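Local coordinates for uncharacterized protein (Bacteroides caccae, PDB 4L7A) that is of unknown function but probably acts as a zinc-dependent metallopeptidase of the Peptidase_MA clan, at residues Glu17-Leu27 with Ile37-His45; Asp84-Lys92 with Phe146-Lys154. All coordinates share one frame; numbering follows the deposited sequence.

Contact 1. Residues Glu17-Leu27 with Ile37-His45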
loop_
_atom_site.group_PDB
_atom_site.type_symbol
_atom_site.label_atom_id
_atom_site.label_comp_id
_atom_site.label_asym_id
_atom_site.label_seq_id
_atom_site.Cartn_x
_atom_site.Cartn_y
_atom_site.Cartn_z
ATOM N N GLU A 17 -16.989 10.002 -24.295
ATOM C CA GLU A 17 -16.004 9.084 -24.892
ATOM C C GLU A 17 -14.644 9.750 -25.086
ATOM O O GLU A 17 -13.606 9.101 -24.949
ATOM C CB GLU A 17 -16.491 8.552 -26.219
ATOM C CG GLU A 17 -17.720 7.684 -26.110
ATOM C CD GLU A 17 -17.517 6.488 -25.157
ATOM O OE1 GLU A 17 -16.417 5.850 -25.146
ATOM O OE2 GLU A 17 -18.485 6.214 -24.413
ATOM N N LYS A 18 -14.658 11.034 -25.411
ATOM C CA LYS A 18 -13.410 11.795 -25.606
ATOM C C LYS A 18 -12.585 11.888 -24.319
ATOM O O LYS A 18 -11.373 11.700 -24.345
ATOM C CB LYS A 18 -13.747 13.198 -26.111
ATOM C CG LYS A 18 -12.561 13.979 -26.704
ATOM C CD LYS A 18 -13.051 15.018 -27.710
ATOM C CE LYS A 18 -13.766 14.374 -28.935
ATOM N NZ LYS A 18 -13.906 15.295 -30.112
ATOM N N GLU A 19 -13.265 12.158 -23.208
ATOM C CA GLU A 19 -12.649 12.230 -21.870
ATOM C C GLU A 19 -12.063 10.863 -21.481
ATOM O O GLU A 19 -10.924 10.783 -21.044
ATOM C CB GLU A 19 -13.678 12.740 -20.839
ATOM C CG GLU A 19 -13.982 14.265 -21.005
ATOM C CD GLU A 19 -15.190 14.778 -20.213
ATOM O OE1 GLU A 19 -16.069 13.986 -19.838
ATOM O OE2 GLU A 19 -15.315 16.011 -20.031
ATOM N N LYS A 20 -12.812 9.786 -21.711
ATOM C CA LYS A 20 -12.317 8.440 -21.427
ATOM C C LYS A 20 -11.137 8.051 -22.277
ATOM O O LYS A 20 -10.240 7.391 -21.768
ATOM C CB LYS A 20 -13.384 7.381 -21.629
ATOM C CG LYS A 20 -14.515 7.541 -20.681
ATOM C CD LYS A 20 -15.545 6.524 -21.017
ATOM C CE LYS A 20 -16.799 6.775 -20.278
ATOM N NZ LYS A 20 -17.774 5.768 -20.725
ATOM N N SER A 21 -11.138 8.433 -23.565
ATOM C CA SER A 21 -9.982 8.147 -24.412
ATOM C C SER A 21 -8.793 8.993 -23.953
ATOM O O SER A 21 -7.665 8.545 -24.038
ATOM C CB SER A 21 -10.252 8.433 -25.909
ATOM O OG SER A 21 -11.304 7.606 -26.326
ATOM N N GLU A 22 -9.040 10.214 -23.480
ATOM C CA GLU A 22 -7.935 11.065 -22.956
ATOM C C GLU A 22 -7.314 10.432 -21.696
ATOM O O GLU A 22 -6.104 10.413 -21.546
ATOM C CB GLU A 22 -8.419 12.509 -22.669
ATOM C CG GLU A 22 -7.315 13.540 -22.285
ATOM C CD GLU A 22 -7.868 14.902 -21.783
ATOM O OE1 GLU A 22 -9.101 15.138 -21.877
ATOM O OE2 GLU A 22 -7.072 15.744 -21.284
ATOM N N PHE A 23 -8.146 9.914 -20.809
ATOM C CA PHE A 23 -7.656 9.186 -19.636
ATOM C C PHE A 23 -6.899 7.899 -20.049
ATOM O O PHE A 23 -5.854 7.601 -19.491
ATOM C CB PHE A 23 -8.801 8.907 -18.660
ATOM C CG PHE A 23 -8.377 8.447 -17.285
ATOM C CD1 PHE A 23 -7.165 8.810 -16.716
ATOM C CD2 PHE A 23 -9.236 7.664 -16.533
ATOM C CE1 PHE A 23 -6.834 8.371 -15.428
ATOM C CE2 PHE A 23 -8.896 7.223 -15.250
ATOM C CZ PHE A 23 -7.686 7.571 -14.716
ATOM N N ASP A 24 -7.410 7.163 -21.032
ATOM C CA ASP A 24 -6.710 5.956 -21.491
ATOM C C ASP A 24 -5.337 6.335 -21.954
ATOM O O ASP A 24 -4.367 5.690 -21.625
ATOM C CB ASP A 24 -7.434 5.229 -22.608
ATOM C CG ASP A 24 -8.775 4.678 -22.179
ATOM O OD1 ASP A 24 -9.051 4.546 -20.969
ATOM O OD2 ASP A 24 -9.589 4.397 -23.081
ATOM N N ARG A 25 -5.262 7.417 -22.700
ATOM C CA ARG A 25 -3.973 7.911 -23.210
ATOM C C ARG A 25 -3.058 8.239 -22.023
ATOM O O ARG A 25 -1.914 7.830 -21.996
ATOM C CB ARG A 25 -4.153 9.130 -24.164
ATOM C CG ARG A 25 -3.252 9.113 -25.419
ATOM C CD ARG A 25 -3.356 10.406 -26.309
ATOM N NE ARG A 25 -2.472 11.496 -25.857
ATOM C CZ ARG A 25 -2.872 12.643 -25.302
ATOM N NH1 ARG A 25 -4.154 12.911 -25.139
ATOM N NH2 ARG A 25 -1.984 13.536 -24.942
ATOM N N TRP A 26 -3.582 8.959 -21.031
ATOM C CA TRP A 26 -2.792 9.330 -19.860
ATOM C C TRP A 26 -2.299 8.082 -19.110
ATOM O O TRP A 26 -1.174 8.061 -18.615
ATOM C CB TRP A 26 -3.621 10.242 -18.984
ATOM C CG TRP A 26 -2.907 10.804 -17.864
ATOM C CD1 TRP A 26 -2.306 12.015 -17.827
ATOM C CD2 TRP A 26 -2.631 10.175 -16.592
ATOM N NE1 TRP A 26 -1.718 12.208 -16.605
ATOM C CE2 TRP A 26 -1.917 11.112 -15.816
ATOM C CE3 TRP A 26 -2.973 8.944 -16.020
ATOM C CZ2 TRP A 26 -1.507 10.862 -14.508
ATOM C CZ3 TRP A 26 -2.580 8.687 -14.695
ATOM C CH2 TRP A 26 -1.854 9.646 -13.960
ATOM N N LEU A 27 -3.139 7.051 -19.019
ATOM C CA LEU A 27 -2.762 5.822 -18.310
ATOM C C LEU A 27 -1.671 5.079 -19.107
ATOM O O LEU A 27 -0.704 4.531 -18.523
ATOM C CB LEU A 27 -3.956 4.920 -18.077
ATOM C CG LEU A 27 -4.948 5.523 -17.086
ATOM C CD1 LEU A 27 -6.256 4.765 -17.151
ATOM C CD2 LEU A 27 -4.399 5.479 -15.667
ATOM N N ILE A 37 2.151 -1.424 -15.728
ATOM C CA ILE A 37 0.975 -1.640 -14.895
ATOM C C ILE A 37 -0.256 -1.354 -15.713
ATOM O O ILE A 37 -0.388 -0.319 -16.325
ATOM C CB ILE A 37 0.957 -0.744 -13.637
ATOM C CG1 ILE A 37 2.140 -1.065 -12.731
ATOM C CG2 ILE A 37 -0.326 -0.936 -12.893
ATOM C CD1 ILE A 37 2.390 -0.024 -11.636
ATOM N N ASP A 38 -1.201 -2.263 -15.677
ATOM C CA ASP A 38 -2.455 -2.043 -16.365
ATOM C C ASP A 38 -3.413 -1.496 -15.331
ATOM O O ASP A 38 -3.881 -2.222 -14.439
ATOM C CB ASP A 38 -2.868 -3.382 -16.990
ATOM C CG ASP A 38 -4.122 -3.311 -17.838
ATOM O OD1 ASP A 38 -4.614 -2.211 -18.192
ATOM O OD2 ASP A 38 -4.639 -4.408 -18.129
ATOM N N PHE A 39 -3.749 -0.223 -15.433
ATOM C CA PHE A 39 -4.706 0.415 -14.512
ATOM C C PHE A 39 -6.099 0.489 -15.129
ATOM O O PHE A 39 -6.308 1.207 -16.080
ATOM C CB PHE A 39 -4.184 1.806 -14.204
ATOM C CG PHE A 39 -4.899 2.556 -13.089
ATOM C CD1 PHE A 39 -6.156 3.100 -13.272
ATOM C CD2 PHE A 39 -4.231 2.853 -11.885
ATOM C CE1 PHE A 39 -6.742 3.844 -12.287
ATOM C CE2 PHE A 39 -4.831 3.608 -10.879
ATOM C CZ PHE A 39 -6.106 4.082 -11.087
ATOM N N LYS A 40 -7.066 -0.229 -14.575
ATOM C CA LYS A 40 -8.387 -0.324 -15.198
ATOM C C LYS A 40 -9.460 0.405 -14.388
ATOM O O LYS A 40 -9.559 0.234 -13.167
ATOM C CB LYS A 40 -8.783 -1.781 -15.365
ATOM C CG LYS A 40 -7.817 -2.608 -16.185
ATOM C CD LYS A 40 -8.491 -3.869 -16.659
ATOM C CE LYS A 40 -7.516 -4.817 -17.326
ATOM N NZ LYS A 40 -8.213 -6.082 -17.641
ATOM N N TYR A 41 -10.235 1.241 -15.069
ATOM C CA TYR A 41 -11.352 1.920 -14.446
ATOM C C TYR A 41 -12.657 1.626 -15.123
ATOM O O TYR A 41 -13.707 1.776 -14.498
ATOM C CB TYR A 41 -11.126 3.408 -14.401
ATOM C CG TYR A 41 -11.156 4.044 -15.736
ATOM C CD1 TYR A 41 -10.048 4.004 -16.561
ATOM C CD2 TYR A 41 -12.297 4.680 -16.185
ATOM C CE1 TYR A 41 -10.081 4.587 -17.836
ATOM C CE2 TYR A 41 -12.351 5.243 -17.450
ATOM C CZ TYR A 41 -11.222 5.212 -18.261
ATOM O OH TYR A 41 -11.298 5.753 -19.501
ATOM N N ARG A 42 -12.609 1.188 -16.376
ATOM C CA ARG A 42 -13.829 0.944 -17.143
ATOM C C ARG A 42 -14.467 -0.324 -16.597
ATOM O O ARG A 42 -13.828 -1.381 -16.545
ATOM C CB ARG A 42 -13.524 0.804 -18.632
ATOM C CG ARG A 42 -13.087 2.101 -19.381
ATOM C CD ARG A 42 -12.426 1.701 -20.718
ATOM N NE ARG A 42 -12.041 2.804 -21.595
ATOM C CZ ARG A 42 -12.869 3.457 -22.374
ATOM N NH1 ARG A 42 -14.158 3.169 -22.378
ATOM N NH2 ARG A 42 -12.425 4.445 -23.122
HETATM N N MSE A 43 -15.734 -0.220 -16.241
HETATM C CA MSE A 43 -16.477 -1.351 -15.670
HETATM C C MSE A 43 -16.652 -2.547 -16.616
HETATM O O MSE A 43 -16.621 -3.714 -16.187
HETATM C CB MSE A 43 -17.846 -0.873 -15.215
HETATM C CG MSE A 43 -17.762 0.114 -14.055
HETATM SE SE MSE A 43 -19.461 1.007 -13.720
HETATM C CE MSE A 43 -19.251 2.605 -14.888
ATOM N N GLU A 44 -16.830 -2.240 -17.890
ATOM C CA GLU A 44 -16.918 -3.239 -18.942
ATOM C C GLU A 44 -15.677 -4.122 -19.049
ATOM O O GLU A 44 -15.790 -5.222 -19.535
ATOM C CB GLU A 44 -17.164 -2.522 -20.294
ATOM C CG GLU A 44 -15.967 -1.646 -20.768
ATOM C CD GLU A 44 -16.355 -0.307 -21.387
ATOM O OE1 GLU A 44 -17.101 -0.301 -22.387
ATOM O OE2 GLU A 44 -15.884 0.752 -20.917
ATOM N N HIS A 45 -14.499 -3.659 -18.617
ATOM C CA HIS A 45 -13.244 -4.476 -18.667
ATOM C C HIS A 45 -12.859 -5.165 -17.371
ATOM O O HIS A 45 -11.838 -5.844 -17.317
ATOM C CB HIS A 45 -12.028 -3.638 -19.097
ATOM C CG HIS A 45 -12.195 -2.996 -20.434
ATOM N ND1 HIS A 45 -11.348 -2.019 -20.903
ATOM C CD2 HIS A 45 -13.144 -3.165 -21.384
ATOM C CE1 HIS A 45 -11.763 -1.615 -22.091
ATOM N NE2 HIS A 45 -12.863 -2.282 -22.396
HETATM O O HOH W 1 -13.944 6.104 -25.143
#

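Contact 2. Residues Asp84-Lys92 with Phe146-Lys154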
loop_
_atom_site.group_PDB
_atom_site.type_symbol
_atom_site.label_atom_id
_atom_site.label_comp_id
_atom_site.label_asym_id
_atom_site.label_seq_id
_atom_site.Cartn_x
_atom_site.Cartn_y
_atom_site.Cartn_z
ATOM N N ASP A 84 13.968 0.898 -11.602
ATOM C CA ASP A 84 14.115 -0.555 -11.567
ATOM C C ASP A 84 13.585 -1.171 -10.306
ATOM O O ASP A 84 12.956 -2.223 -10.317
ATOM C CB ASP A 84 15.580 -0.940 -11.725
ATOM C CG ASP A 84 16.066 -0.740 -13.139
ATOM O OD1 ASP A 84 15.238 -0.807 -14.045
ATOM O OD2 ASP A 84 17.260 -0.488 -13.360
ATOM N N PHE A 85 13.786 -0.480 -9.206
ATOM C CA PHE A 85 13.228 -0.925 -7.916
ATOM C C PHE A 85 11.711 -0.900 -7.968
ATOM O O PHE A 85 11.010 -1.879 -7.641
ATOM C CB PHE A 85 13.759 -0.006 -6.804
ATOM C CG PHE A 85 13.038 -0.146 -5.512
ATOM C CD1 PHE A 85 13.250 -1.253 -4.713
ATOM C CD2 PHE A 85 12.198 0.839 -5.074
ATOM C CE1 PHE A 85 12.605 -1.400 -3.521
ATOM C CE2 PHE A 85 11.530 0.728 -3.834
ATOM C CZ PHE A 85 11.729 -0.398 -3.063
ATOM N N THR A 86 11.174 0.232 -8.408
ATOM C CA THR A 86 9.713 0.379 -8.490
ATOM C C THR A 86 9.109 -0.708 -9.321
ATOM O O THR A 86 8.136 -1.332 -8.904
ATOM C CB THR A 86 9.316 1.760 -9.044
ATOM O OG1 THR A 86 10.021 2.752 -8.310
ATOM C CG2 THR A 86 7.812 2.026 -8.901
ATOM N N ARG A 87 9.711 -0.972 -10.476
ATOM C CA ARG A 87 9.221 -2.011 -11.353
ATOM C C ARG A 87 9.326 -3.368 -10.711
ATOM O O ARG A 87 8.540 -4.240 -11.023
ATOM C CB ARG A 87 9.948 -2.007 -12.729
ATOM C CG ARG A 87 9.540 -0.805 -13.602
ATOM C CD ARG A 87 10.564 -0.478 -14.715
ATOM N NE ARG A 87 10.578 -1.553 -15.698
ATOM C CZ ARG A 87 9.633 -1.764 -16.634
ATOM N NH1 ARG A 87 8.550 -0.988 -16.751
ATOM N NH2 ARG A 87 9.769 -2.764 -17.494
ATOM N N ALA A 88 10.328 -3.586 -9.854
ATOM C CA ALA A 88 10.544 -4.921 -9.296
ATOM C C ALA A 88 9.453 -5.371 -8.332
ATOM O O ALA A 88 9.285 -6.552 -8.150
ATOM C CB ALA A 88 11.899 -5.019 -8.597
ATOM N N CYS A 89 8.756 -4.444 -7.683
ATOM C CA CYS A 89 7.696 -4.815 -6.770
ATOM C C CYS A 89 6.310 -4.292 -7.147
ATOM O O CYS A 89 5.478 -4.142 -6.283
ATOM C CB CYS A 89 8.050 -4.379 -5.354
ATOM S SG CYS A 89 8.541 -2.682 -5.145
ATOM N N ALA A 90 6.084 -3.999 -8.425
ATOM C CA ALA A 90 4.825 -3.426 -8.866
ATOM C C ALA A 90 3.806 -4.498 -9.083
ATOM O O ALA A 90 4.128 -5.597 -9.386
ATOM C CB ALA A 90 5.009 -2.633 -10.154
ATOM N N PRO A 91 2.539 -4.182 -8.867
ATOM C CA PRO A 91 1.563 -5.159 -9.254
ATOM C C PRO A 91 1.488 -5.169 -10.787
ATOM O O PRO A 91 1.916 -4.231 -11.422
ATOM C CB PRO A 91 0.258 -4.586 -8.687
ATOM C CG PRO A 91 0.432 -3.125 -8.769
ATOM C CD PRO A 91 1.946 -2.856 -8.602
ATOM N N LYS A 92 0.877 -6.180 -11.368
ATOM C CA LYS A 92 0.570 -6.163 -12.828
ATOM C C LYS A 92 -0.694 -5.391 -13.193
ATOM O O LYS A 92 -0.822 -4.846 -14.296
ATOM C CB LYS A 92 0.410 -7.589 -13.389
ATOM C CG LYS A 92 1.585 -8.552 -13.114
ATOM C CD LYS A 92 2.879 -8.193 -13.873
ATOM C CE LYS A 92 4.146 -8.261 -12.951
ATOM N NZ LYS A 92 5.032 -7.095 -13.273
ATOM N N PHE A 146 3.776 -4.988 -1.773
ATOM C CA PHE A 146 4.990 -4.713 -2.527
ATOM C C PHE A 146 6.213 -5.264 -1.804
ATOM O O PHE A 146 7.056 -5.894 -2.428
ATOM C CB PHE A 146 5.145 -3.256 -2.881
ATOM C CG PHE A 146 3.930 -2.658 -3.521
ATOM C CD1 PHE A 146 3.023 -3.427 -4.229
ATOM C CD2 PHE A 146 3.676 -1.308 -3.399
ATOM C CE1 PHE A 146 1.885 -2.841 -4.791
ATOM C CE2 PHE A 146 2.568 -0.731 -3.984
ATOM C CZ PHE A 146 1.675 -1.495 -4.665
ATOM N N ALA A 147 6.246 -5.121 -0.491
ATOM C CA ALA A 147 7.316 -5.651 0.267
ATOM C C ALA A 147 7.398 -7.143 0.140
ATOM O O ALA A 147 8.482 -7.706 -0.009
ATOM C CB ALA A 147 7.190 -5.237 1.749
ATOM N N HIS A 148 6.266 -7.813 0.195
ATOM C CA HIS A 148 6.243 -9.220 -0.002
ATOM C C HIS A 148 6.837 -9.713 -1.366
ATOM O O HIS A 148 7.559 -10.694 -1.420
ATOM C CB HIS A 148 4.830 -9.670 0.174
ATOM C CG HIS A 148 4.711 -11.132 0.102
ATOM N ND1 HIS A 148 5.243 -11.954 1.073
ATOM C CD2 HIS A 148 4.187 -11.944 -0.852
ATOM C CE1 HIS A 148 5.038 -13.217 0.730
ATOM N NE2 HIS A 148 4.396 -13.234 -0.429
ATOM N N ILE A 149 6.571 -8.991 -2.456
ATOM C CA ILE A 149 7.181 -9.273 -3.773
ATOM C C ILE A 149 8.685 -9.078 -3.697
ATOM O O ILE A 149 9.448 -9.875 -4.254
ATOM C CB ILE A 149 6.557 -8.385 -4.876
ATOM C CG1 ILE A 149 5.095 -8.797 -5.127
ATOM C CG2 ILE A 149 7.332 -8.501 -6.190
ATOM C CD1 ILE A 149 4.306 -7.755 -6.017
ATOM N N LEU A 150 9.125 -8.030 -3.004
ATOM C CA LEU A 150 10.566 -7.868 -2.839
ATOM C C LEU A 150 11.167 -9.113 -2.167
ATOM O O LEU A 150 12.231 -9.656 -2.606
ATOM C CB LEU A 150 10.919 -6.622 -2.026
ATOM C CG LEU A 150 10.538 -5.271 -2.619
ATOM C CD1 LEU A 150 10.749 -4.147 -1.621
ATOM C CD2 LEU A 150 11.344 -5.023 -3.943
ATOM N N HIS A 151 10.510 -9.562 -1.109
ATOM C CA HIS A 151 10.987 -10.744 -0.365
ATOM C C HIS A 151 11.039 -12.011 -1.171
ATOM O O HIS A 151 11.949 -12.771 -0.977
ATOM C CB HIS A 151 10.190 -10.975 0.878
ATOM C CG HIS A 151 10.152 -9.771 1.758
ATOM N ND1 HIS A 151 9.127 -9.529 2.630
ATOM C CD2 HIS A 151 11.009 -8.722 1.869
ATOM C CE1 HIS A 151 9.340 -8.366 3.240
ATOM N NE2 HIS A 151 10.501 -7.876 2.821
ATOM N N GLN A 152 10.092 -12.201 -2.080
ATOM C CA GLN A 152 10.077 -13.345 -2.998
ATOM C C GLN A 152 11.241 -13.305 -3.966
ATOM O O GLN A 152 11.878 -14.320 -4.203
ATOM C CB GLN A 152 8.761 -13.416 -3.796
ATOM C CG GLN A 152 7.549 -13.716 -2.903
ATOM C CD GLN A 152 6.172 -13.841 -3.647
ATOM O OE1 GLN A 152 5.757 -12.961 -4.420
ATOM N NE2 GLN A 152 5.467 -14.940 -3.382
ATOM N N LYS A 153 11.546 -12.121 -4.486
ATOM C CA LYS A 153 12.644 -11.991 -5.432
ATOM C C LYS A 153 14.006 -12.050 -4.770
ATOM O O LYS A 153 14.940 -12.661 -5.312
ATOM C CB LYS A 153 12.527 -10.708 -6.193
ATOM C CG LYS A 153 11.377 -10.664 -7.198
ATOM C CD LYS A 153 11.541 -9.402 -7.976
ATOM C CE LYS A 153 10.760 -9.401 -9.257
ATOM N NZ LYS A 153 9.363 -9.598 -8.973
ATOM N N LYS A 154 14.156 -11.396 -3.616
ATOM C CA LYS A 154 15.390 -11.470 -2.836
ATOM C C LYS A 154 15.063 -11.758 -1.386
ATOM O O LYS A 154 14.589 -10.874 -0.642
ATOM C CB LYS A 154 16.205 -10.184 -2.970
ATOM C CG LYS A 154 16.694 -9.929 -4.353
ATOM C CD LYS A 154 17.522 -8.691 -4.431
ATOM C CE LYS A 154 17.689 -8.340 -5.876
ATOM N NZ LYS A 154 18.537 -7.189 -5.989
#

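Contact 1. Residues Glu17-Leu27 with Ile37-His45
Asp24 OD2 is gripped by two nitrogens of Arg42, which meets the carboxylate side-on. NH2 of Arg42 lies 2.8 Å from Asp24 OD2 with an N-H...O angle of 156°; the bond from Arg42 NE to the same oxygen is longer, 3.3 Å, and more bent. NE uses the syn lone pair of OD2, whereas NH2 arrives on the syn side but lifted out of the carboxylate plane, the two flat groups being far from coplanar. Arginine suits this place because its extended chain spans the gap to the helix and has N-H groups for other partners: NH1 forms a salt bridge to Glu44 OE2, 3.3 Å away, whose hydrogen bond is weak, and NH2 also donates to a water that donates to Glu17 O. Lys20 CG covers one face of the guanidinium group.

The other carboxylate oxygen, Asp24 OD1, lies 2.9 Å from Tyr41 OH, at the edge of the phenol ring; Lys20 O is also near this hydroxyl. The Tyr41 ring is sandwiched: Arg42 CG sits over one face and Phe23 CD2 over the other, 3.4 Å from Tyr41 CE1. The rings of Phe23 and Tyr41 run in opposite senses, their planes 44° apart. With chi1 at 69°, CG of Tyr41 lies between backbone N and carbonyl carbon, which lays the ring between Phe23 and its own neighbour Arg42. Leu27 divides its branches, CD1 reaching Tyr41 CE1 and CD2 resting 3.8 Å from Phe39 CD1, so a branched aliphatic fits between two aromatic rings.

The polar end thus lies toward the start of helix 17-35 and the apolar end, Leu27, against strand 38-40; Phe23 and Phe39 both touch Ala66 of helix 59-81, and Phe39 packs on Leu96 of strand 93-98.

Contact 2. Residues Asp84-Lys92 with Phe146-Lys154
Leu150 lies across Phe85, roughly perpendicular to it, with Leu150 CD1 3.8 Å from Phe85 CE1. The other branch, CD2, turns to Cys89, 3.6 Å from its CB, so one leucine fills the angle between a ring and a small side chain. Cys89 allows close approach just where helix 83-88 ends: its CB meets the backbone and CB of Phe146, while Ile149 CG2 presses on its CA and on Ala88 O. The Phe146 ring, with CG anti to the carbonyl carbon (chi1 -50°), runs along the chain beyond Cys89 and reaches Pro91 CD with CE1, 3.8 Å away. Lys153 bends at its last torsion, and its NZ donates to Ala88 O at 3.2 Å, in the carbonyl plane; a flexible cation suits a carbonyl at a helix C-terminus.

The short segments of the two helices stand nearly perpendicular, at 97°. Phe146, Ala147 and His148 complete an HEFAH sequence that matches the HExxH zinc-binding motif of clan MA peptidases, so this largely apolar contact packs against the flank of what is probably the active-site helix.

Contact 1 closes before contact 2 opens along the chain, and their centres are about 25 Å apart, yet they meet through the sheet. Asp38 N lies 3.0 Å from Lys92 O, a probable hydrogen bond, and Ile37 packs on Ala90 and Pro91. Here strand 38-40, at one edge of the four-stranded mixed sheet, runs parallel to strand 93-98, which directly follows Lys92. Helix 59-81 touches side chains of both contacts. Contact 1 therefore joins the N-terminal helix 17-35 to the sheet edge, partly at the surface, while contact 2 is more central and buried, joining the approach to strand 93-98 to the probable zinc-binding helix 131-153.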